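Local coordinates for uncharacterized protein (Bacteroides ovatus, PDB 3P02), which is of unknown function but joins an N-terminal DUF4973 domain of the E-set clan to a BT_3044-like C-terminal domain built on a large antiparallel sheet, at residues A[225-230]-A[248-253]; A[29-34]-A[112-117]. All coordinates share one frame; numbering follows the deposited sequence.

Interaction 1 of 2, residues A[225-230]-A[248-253]; sequences KDLYKM and TYKVSS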
ATOM      1  N   LYS A 225     -25.800   0.513  22.297  1.00 21.21           N
ATOM      2  CA  LYS A 225     -24.379   0.161  22.441  1.00 19.97           C
ATOM      3  C   LYS A 225     -23.533   0.760  21.300  1.00 22.49           C
ATOM      4  O   LYS A 225     -24.091   1.428  20.430  1.00 22.87           O
ATOM      5  CB  LYS A 225     -24.245  -1.365  22.510  1.00 21.54           C
ATOM      6  CG  LYS A 225     -24.771  -1.946  23.821  1.00 30.64           C
ATOM      7  CD  LYS A 225     -25.031  -3.433  23.725  1.00 39.44           C
ATOM      8  CE  LYS A 225     -25.738  -3.925  24.970  1.00 52.63           C
ATOM      9  NZ  LYS A 225     -25.983  -5.392  24.924  1.00 56.99           N
ATOM     10  N   ASP A 226     -22.197   0.570  21.306  0.50 18.47           N
ATOM     11  CA  ASP A 226     -21.405   1.171  20.234  0.50 17.05           C
ATOM     12  C   ASP A 226     -20.743   0.109  19.322  0.50 19.87           C
ATOM     13  O   ASP A 226     -19.705   0.380  18.714  0.50 19.29           O
ATOM     14  CB  ASP A 226     -20.381   2.204  20.745  0.50 19.38           C
ATOM     15  CG  ASP A 226     -19.515   1.815  21.925  0.50 35.63           C
ATOM     16  OD1 ASP A 226     -19.791   0.778  22.547  0.50 36.62           O
ATOM     17  OD2 ASP A 226     -18.591   2.589  22.262  0.50 45.72           O
ATOM     18  N   LEU A 227     -21.383  -1.065  19.179  1.00 16.45           N
ATOM     19  CA  LEU A 227     -20.938  -2.090  18.230  1.00 16.25           C
ATOM     20  C   LEU A 227     -21.533  -1.712  16.878  1.00 17.17           C
ATOM     21  O   LEU A 227     -22.692  -1.265  16.811  1.00 15.97           O
ATOM     22  CB  LEU A 227     -21.394  -3.501  18.638  1.00 16.92           C
ATOM     23  CG  LEU A 227     -20.559  -4.291  19.643  1.00 22.81           C
ATOM     24  CD1 LEU A 227     -20.743  -3.755  21.061  1.00 23.40           C
ATOM     25  CD2 LEU A 227     -21.010  -5.758  19.652  1.00 25.11           C
ATOM     26  N   TYR A 228     -20.773  -1.886  15.810  1.00 13.11           N
ATOM     27  CA  TYR A 228     -21.241  -1.578  14.468  1.00 11.25           C
ATOM     28  C   TYR A 228     -21.249  -2.817  13.595  1.00 13.47           C
ATOM     29  O   TYR A 228     -20.396  -3.687  13.742  1.00 11.18           O
ATOM     30  CB  TYR A 228     -20.388  -0.485  13.838  1.00 12.80           C
ATOM     31  CG  TYR A 228     -20.700   0.876  14.410  1.00 15.93           C
ATOM     32  CD1 TYR A 228     -21.721   1.657  13.880  1.00 17.71           C
ATOM     33  CD2 TYR A 228     -20.046   1.339  15.549  1.00 17.78           C
ATOM     34  CE1 TYR A 228     -22.062   2.885  14.449  1.00 18.50           C
ATOM     35  CE2 TYR A 228     -20.408   2.541  16.153  1.00 19.47           C
ATOM     36  CZ  TYR A 228     -21.401   3.322  15.585  1.00 29.20           C
ATOM     37  OH  TYR A 228     -21.746   4.517  16.173  1.00 31.42           O
ATOM     38  N   LYS A 229     -22.233  -2.891  12.698  1.00 11.21           N
ATOM     39  CA  LYS A 229     -22.402  -4.022  11.779  1.00 10.61           C
ATOM     40  C   LYS A 229     -21.347  -3.992  10.664  1.00 12.00           C
ATOM     41  O   LYS A 229     -20.843  -2.930  10.263  1.00 10.94           O
ATOM     42  CB  LYS A 229     -23.797  -3.956  11.099  1.00 12.37           C
ATOM     43  CG  LYS A 229     -24.963  -4.162  12.044  1.00 18.20           C
ATOM     44  CD  LYS A 229     -26.300  -3.992  11.282  1.00 17.44           C
ATOM     45  CE  LYS A 229     -27.409  -3.751  12.255  1.00 23.52           C
ATOM     46  NZ  LYS A 229     -28.703  -3.647  11.541  1.00 30.31           N
HETATM   47  N   MSE A 230     -21.075  -5.183  10.136  1.00 10.52           N
HETATM   48  CA  MSE A 230     -20.194  -5.395   8.993  1.00  8.25           C
HETATM   49  C   MSE A 230     -20.836  -6.347   8.022  1.00 13.17           C
HETATM   50  O   MSE A 230     -21.795  -7.064   8.359  1.00 13.27           O
HETATM   51  CB  MSE A 230     -18.859  -5.985   9.456  1.00  8.49           C
HETATM   52  CG  MSE A 230     -18.128  -5.063  10.420  1.00  9.72           C
HETATM   53 SE   MSE A 230     -16.381  -5.724  10.802  0.75 11.41          SE
HETATM   54  CE  MSE A 230     -15.655  -5.370   9.010  1.00 10.69           C
ATOM     55  N   THR A 248     -18.674  -7.894  13.612  1.00  8.22           N
ATOM     56  CA  THR A 248     -18.976  -6.601  14.239  1.00  8.33           C
ATOM     57  C   THR A 248     -17.674  -5.857  14.522  1.00 11.19           C
ATOM     58  O   THR A 248     -16.596  -6.467  14.553  1.00 11.16           O
ATOM     59  CB  THR A 248     -19.767  -6.757  15.539  1.00 11.98           C
ATOM     60  OG1 THR A 248     -18.937  -7.447  16.488  1.00 12.97           O
ATOM     61  CG2 THR A 248     -21.104  -7.456  15.342  1.00  9.79           C
ATOM     62  N   TYR A 249     -17.755  -4.549  14.731  1.00  8.84           N
ATOM     63  CA  TYR A 249     -16.543  -3.824  15.103  1.00  9.09           C
ATOM     64  C   TYR A 249     -16.857  -2.704  16.052  1.00 12.87           C
ATOM     65  O   TYR A 249     -18.005  -2.230  16.149  1.00 11.15           O
ATOM     66  CB  TYR A 249     -15.755  -3.288  13.896  1.00  8.82           C
ATOM     67  CG  TYR A 249     -16.392  -2.109  13.190  1.00  9.74           C
ATOM     68  CD1 TYR A 249     -17.480  -2.282  12.342  1.00 10.27           C
ATOM     69  CD2 TYR A 249     -15.866  -0.829  13.321  1.00 11.04           C
ATOM     70  CE1 TYR A 249     -18.020  -1.215  11.631  1.00 10.79           C
ATOM     71  CE2 TYR A 249     -16.406   0.256  12.615  1.00 12.55           C
ATOM     72  CZ  TYR A 249     -17.492   0.057  11.781  1.00 12.81           C
ATOM     73  OH  TYR A 249     -18.071   1.119  11.127  1.00 16.68           O
ATOM     74  N   LYS A 250     -15.807  -2.286  16.756  1.00  9.69           N
ATOM     75  CA  LYS A 250     -15.828  -1.144  17.650  1.00 10.58           C
ATOM     76  C   LYS A 250     -14.633  -0.290  17.328  1.00 13.96           C
ATOM     77  O   LYS A 250     -13.560  -0.810  16.974  1.00 12.65           O
ATOM     78  CB  LYS A 250     -15.801  -1.572  19.118  1.00 14.70           C
ATOM     79  CG  LYS A 250     -17.069  -2.270  19.600  1.00 20.06           C
ATOM     80  CD  LYS A 250     -17.053  -2.468  21.126  1.00 32.32           C
ATOM     81  CE  LYS A 250     -17.459  -1.218  21.875  1.00 35.47           C
ATOM     82  NZ  LYS A 250     -17.345  -1.387  23.348  1.00 42.46           N
ATOM     83  N   VAL A 251     -14.832   1.012  17.396  1.00 11.85           N
ATOM     84  CA  VAL A 251     -13.787   2.009  17.139  1.00 13.26           C
ATOM     85  C   VAL A 251     -13.733   2.897  18.345  1.00 17.08           C
ATOM     86  O   VAL A 251     -14.775   3.429  18.740  1.00 17.49           O
ATOM     87  CB  VAL A 251     -13.995   2.858  15.854  1.00 20.74           C
ATOM     88  CG1 VAL A 251     -12.879   3.889  15.698  1.00 21.79           C
ATOM     89  CG2 VAL A 251     -14.068   2.009  14.612  1.00 21.01           C
ATOM     90  N   SER A 252     -12.539   3.129  18.896  1.00 14.45           N
ATOM     91  CA  SER A 252     -12.354   4.042  20.034  1.00 14.77           C
ATOM     92  C   SER A 252     -11.002   4.698  19.936  1.00 17.89           C
ATOM     93  O   SER A 252     -10.099   4.180  19.273  1.00 15.71           O
ATOM     94  CB  SER A 252     -12.456   3.303  21.369  1.00 16.91           C
ATOM     95  OG  SER A 252     -11.541   2.219  21.394  1.00 30.77           O
ATOM     96  N   SER A 253     -10.869   5.848  20.569  1.00 15.26           N
ATOM     97  CA  SER A 253      -9.617   6.589  20.594  1.00 14.68           C
ATOM     98  C   SER A 253      -9.445   7.189  21.939  1.00 20.20           C
ATOM     99  O   SER A 253     -10.439   7.459  22.628  1.00 19.02           O
ATOM    100  CB  SER A 253      -9.610   7.711  19.550  1.00 19.47           C
ATOM    101  OG  SER A 253      -9.545   7.217  18.223  1.00 23.91           O
TER
HETATM  102  O   HOH W   1     -17.501   1.865  18.501  1.00 19.34           O
HETATM  103  O   HOH W   2     -16.125   1.852  21.280  1.00 33.78           O

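Interaction 2 of 2, residues A[29-34]-A[112-117]; sequences VRYANS and SLDGLD. With EDO (1,2-ethanediol), chain G.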
ATOM      1  N   VAL A  29      -1.677   7.484  -0.001  1.00  8.63           N
ATOM      2  CA  VAL A  29      -2.868   8.078  -0.610  1.00 10.06           C
ATOM      3  C   VAL A  29      -4.138   7.639   0.128  1.00 10.46           C
ATOM      4  O   VAL A  29      -4.505   6.457   0.072  1.00 11.14           O
ATOM      5  CB  VAL A  29      -2.972   7.749  -2.135  1.00 14.37           C
ATOM      6  CG1 VAL A  29      -4.193   8.464  -2.750  1.00 15.07           C
ATOM      7  CG2 VAL A  29      -1.678   8.149  -2.889  1.00 14.25           C
ATOM      8  N   ARG A  30      -4.860   8.607   0.721  1.00 11.12           N
ATOM      9  CA  ARG A  30      -6.130   8.271   1.379  1.00 11.73           C
ATOM     10  C   ARG A  30      -7.240   7.999   0.381  1.00 11.39           C
ATOM     11  O   ARG A  30      -7.476   8.817  -0.510  1.00 11.75           O
ATOM     12  CB  ARG A  30      -6.597   9.372   2.342  1.00 12.97           C
ATOM     13  CG  ARG A  30      -7.878   8.919   3.065  1.00 16.88           C
ATOM     14  CD  ARG A  30      -8.378   9.914   4.055  1.00 22.81           C
ATOM     15  NE  ARG A  30      -7.655   9.856   5.327  1.00 19.46           N
ATOM     16  CZ  ARG A  30      -7.941   9.048   6.343  1.00 23.55           C
ATOM     17  NH1 ARG A  30      -8.834   8.072   6.196  1.00 15.12           N
ATOM     18  NH2 ARG A  30      -7.268   9.143   7.476  1.00 16.55           N
ATOM     19  N   TYR A  31      -7.944   6.877   0.574  1.00  9.86           N
ATOM     20  CA  TYR A  31      -9.158   6.557  -0.146  1.00 11.33           C
ATOM     21  C   TYR A  31     -10.326   7.116   0.689  1.00 15.39           C
ATOM     22  O   TYR A  31     -10.718   6.514   1.711  1.00 14.25           O
ATOM     23  CB  TYR A  31      -9.335   5.045  -0.397  1.00 11.74           C
ATOM     24  CG  TYR A  31     -10.082   4.717  -1.680  1.00 11.55           C
ATOM     25  CD1 TYR A  31     -11.366   5.205  -1.914  1.00 13.36           C
ATOM     26  CD2 TYR A  31      -9.514   3.899  -2.651  1.00 12.10           C
ATOM     27  CE1 TYR A  31     -12.045   4.921  -3.107  1.00 13.87           C
ATOM     28  CE2 TYR A  31     -10.177   3.614  -3.844  1.00 12.44           C
ATOM     29  CZ  TYR A  31     -11.453   4.099  -4.054  1.00 15.38           C
ATOM     30  OH  TYR A  31     -12.087   3.813  -5.240  1.00 17.51           O
ATOM     31  N   ALA A  32     -10.805   8.298   0.311  1.00 13.87           N
ATOM     32  CA  ALA A  32     -11.972   8.922   0.957  1.00 15.51           C
ATOM     33  C   ALA A  32     -13.164   8.775  -0.026  1.00 21.00           C
ATOM     34  O   ALA A  32     -13.368   7.658  -0.523  1.00 20.32           O
ATOM     35  CB  ALA A  32     -11.652  10.373   1.280  1.00 16.57           C
ATOM     36  N   ASN A  33     -13.921   9.865  -0.353  1.00 19.09           N
ATOM     37  CA  ASN A  33     -14.967   9.761  -1.373  0.80 19.89           C
ATOM     38  C   ASN A  33     -14.283   9.443  -2.714  1.00 22.83           C
ATOM     39  O   ASN A  33     -14.817   8.693  -3.537  1.00 22.44           O
ATOM     40  CB  ASN A  33     -15.775  11.062  -1.457  0.80 21.94           C
ATOM     41  CG  ASN A  33     -16.726  11.323  -0.300  0.80 50.81           C
ATOM     42  OD1 ASN A  33     -17.144  10.415   0.434  0.80 46.00           O
ATOM     43  ND2 ASN A  33     -17.140  12.578  -0.147  0.80 44.20           N
ATOM     44  N   SER A  34     -13.052   9.956  -2.862  1.00 18.02           N
ATOM     45  CA  SER A  34     -12.158   9.729  -3.995  0.50 16.92           C
ATOM     46  C   SER A  34     -10.786   9.395  -3.423  1.00 19.29           C
ATOM     47  O   SER A  34     -10.547   9.651  -2.241  1.00 18.09           O
ATOM     48  CB  SER A  34     -12.103  10.961  -4.904  0.50 19.43           C
ATOM     49  OG  SER A  34     -11.477  12.064  -4.267  0.50 20.18           O
ATOM     50  N   SER A 112      -4.760   9.747  -8.963  1.00 11.29           N
ATOM     51  CA  SER A 112      -6.223   9.582  -8.954  0.50 10.42           C
ATOM     52  C   SER A 112      -6.455   8.094  -8.982  1.00 13.19           C
ATOM     53  O   SER A 112      -6.420   7.483 -10.049  1.00 12.60           O
ATOM     54  CB  SER A 112      -6.848  10.294 -10.151  0.50 11.52           C
ATOM     55  OG  SER A 112      -6.629  11.692 -10.069  0.50 11.07           O
ATOM     56  N   LEU A 113      -6.550   7.472  -7.785  1.00 12.09           N
ATOM     57  CA  LEU A 113      -6.546   6.011  -7.694  1.00 12.06           C
ATOM     58  C   LEU A 113      -7.862   5.297  -7.469  1.00 13.08           C
ATOM     59  O   LEU A 113      -7.829   4.102  -7.153  1.00 13.05           O
ATOM     60  CB  LEU A 113      -5.568   5.618  -6.567  1.00 11.30           C
ATOM     61  CG  LEU A 113      -4.176   6.332  -6.596  1.00 15.07           C
ATOM     62  CD1 LEU A 113      -3.300   5.820  -5.486  1.00 16.20           C
ATOM     63  CD2 LEU A 113      -3.449   6.109  -7.951  1.00 14.88           C
ATOM     64  N   ASP A 114      -8.996   5.962  -7.710  1.00 12.42           N
ATOM     65  CA  ASP A 114     -10.298   5.285  -7.574  1.00 12.07           C
ATOM     66  C   ASP A 114     -10.323   4.039  -8.428  1.00 15.87           C
ATOM     67  O   ASP A 114      -9.893   4.063  -9.589  1.00 15.56           O
ATOM     68  CB  ASP A 114     -11.443   6.231  -7.966  1.00 14.22           C
ATOM     69  CG  ASP A 114     -11.551   7.424  -7.050  1.00 26.45           C
ATOM     70  OD1 ASP A 114     -10.511   8.083  -6.804  1.00 27.93           O
ATOM     71  OD2 ASP A 114     -12.677   7.770  -6.673  1.00 30.77           O
ATOM     72  N   GLY A 115     -10.713   2.931  -7.817  1.00 14.52           N
ATOM     73  CA  GLY A 115     -10.787   1.672  -8.539  1.00 15.17           C
ATOM     74  C   GLY A 115      -9.482   0.914  -8.699  1.00 17.95           C
ATOM     75  O   GLY A 115      -9.497  -0.185  -9.258  1.00 18.74           O
ATOM     76  N   LEU A 116      -8.342   1.459  -8.189  1.00 12.82           N
ATOM     77  CA  LEU A 116      -7.056   0.773  -8.298  1.00 12.84           C
ATOM     78  C   LEU A 116      -7.125  -0.564  -7.582  1.00 14.06           C
ATOM     79  O   LEU A 116      -7.636  -0.616  -6.459  1.00 15.11           O
ATOM     80  CB  LEU A 116      -5.928   1.633  -7.707  1.00 11.56           C
ATOM     81  CG  LEU A 116      -4.504   1.067  -7.892  1.00 13.28           C
ATOM     82  CD1 LEU A 116      -4.095   1.033  -9.370  1.00 12.66           C
ATOM     83  CD2 LEU A 116      -3.496   1.882  -7.087  1.00 14.53           C
ATOM     84  N   ASP A 117      -6.639  -1.640  -8.217  1.00 11.67           N
ATOM     85  CA  ASP A 117      -6.618  -2.985  -7.606  1.00 10.41           C
ATOM     86  C   ASP A 117      -5.498  -3.060  -6.587  1.00 10.61           C
ATOM     87  O   ASP A 117      -4.339  -3.215  -6.951  1.00 10.18           O
ATOM     88  CB  ASP A 117      -6.433  -4.062  -8.695  1.00 11.73           C
ATOM     89  CG  ASP A 117      -6.447  -5.498  -8.188  1.00 17.35           C
ATOM     90  OD1 ASP A 117      -6.485  -5.703  -6.939  1.00 14.76           O
ATOM     91  OD2 ASP A 117      -6.389  -6.411  -9.025  1.00 24.07           O
TER
HETATM   92  C1  EDO G   6      -8.622   7.298 -12.494  1.00 36.89           C
HETATM   93  O1  EDO G   6      -8.969   6.550 -13.674  1.00 44.33           O
HETATM   94  C2  EDO G   6      -8.910   6.482 -11.242  1.00 29.86           C
HETATM   95  O2  EDO G   6     -10.086   5.707 -11.473  1.00 44.42           O
HETATM   96  O   HOH W   3     -14.391   5.070  -5.723  1.00 46.00           O

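Interaction 1 of 2, residues A[225-230]-A[248-253]
Tyr228 and Tyr249 are paired across the antiparallel hairpin of strands 228-234 and 242-255. Two backbone hydrogen bonds join them: Tyr228 N to Tyr249 O at 2.8 Å and Tyr249 N to Tyr228 O at 2.9 Å. Both side chains lie on one face of the sheet, those of Lys229 and Thr248 on the other.

Among the apolar contacts, Tyr249 CG between its backbone N and carbonyl carbon (chi1 73°) carries the ring under Tyr228 CB, a CH-pi contact 3.7 Å from the centroid. Met230 CG packs 3.4 Å from Tyr249 CD1, and its SE lies obliquely 5.0 Å from the ring centroid, a Met-aromatic contact; a flexible, apolar methionine, here selenium-labelled, suits this buried place. Lys250 CD packs on Leu227 CD1, the side chains crossing obliquely. Tyr249 OH bonds to Thr217 O. An alanine here would probably leave a gap beside Tyr228 CB and Met230 CG and deprive the Thr217 carbonyl of its hydroxyl partner.

Polar contacts hold the more exposed end, where a long lysine suits the surface. Water 1 accepts from Val251 N and donates to Asp226 O. The Lys250 bend (chi3 81°) puts CE 3.1 Å from Asp226 OD1, in the conformer described, and NZ forms a salt bridge with that OD1 at 3.4 Å.

Interaction 2 of 2, residues A[29-34]-A[112-117]
Tyr31 uses its phenol oxygen to accept a bond from the backbone of a tight turn: Gly115 N donates to Tyr31 OH at 3.1 Å, with an angle of 150° at the hydrogen. The turn is a type II beta turn from Leu113 to Leu116, closed by Leu116 N to Leu113 O at 2.9 Å. Glycine suits its third position, where phi is positive (82°), and the amide there lies at the ring edge, near its plane. A tyrosine suits its own place just after strand 25-30 because its long, rigid ring carries a hydroxyl across to the turn.

Asp114 comes beside the same hydroxyl, its CA 3.3 Å from Tyr31 OH. With CG anti to the carbonyl carbon, beside the backbone N (chi1 -64°), its carboxylate rests against Ser34, while OD1 accepts a bond from Ala35 N, so a short acidic side chain ties the turn to the backbone just beyond Ser34. Water 3 lies in the ring plane at the edge and is 2.7 Å from Tyr31 OH; it also donates a weak bond to Asp114 OD2.

On the buried side, Leu113 packs on Pro151 and Leu153 of strand 146-154, and its CD1 touches Val29 CG2 at 3.8 Å.

In the fold
Interaction 1 and interaction 2 belong to different domains, the BT_3044-like C-terminal domain and the DUF4973 domain respectively, and are in series along the chain. Their centres are 24 Å apart and their nearest atoms about 11 Å, so they do not touch. Interaction 2 has its centre about 11 Å from the centre of the chain, interaction 1 about 25 Å from it. The first joins neighbouring strands of a hairpin; the second brings together a strand end and a loop 78 residues apart. Each has a 1,2-ethanediol nearby, probably from the crystallisation liquor: one about 4 Å from the Asp226 side chain, another placed to hydrogen-bond Asp114 O, at a short distance. No active site is known.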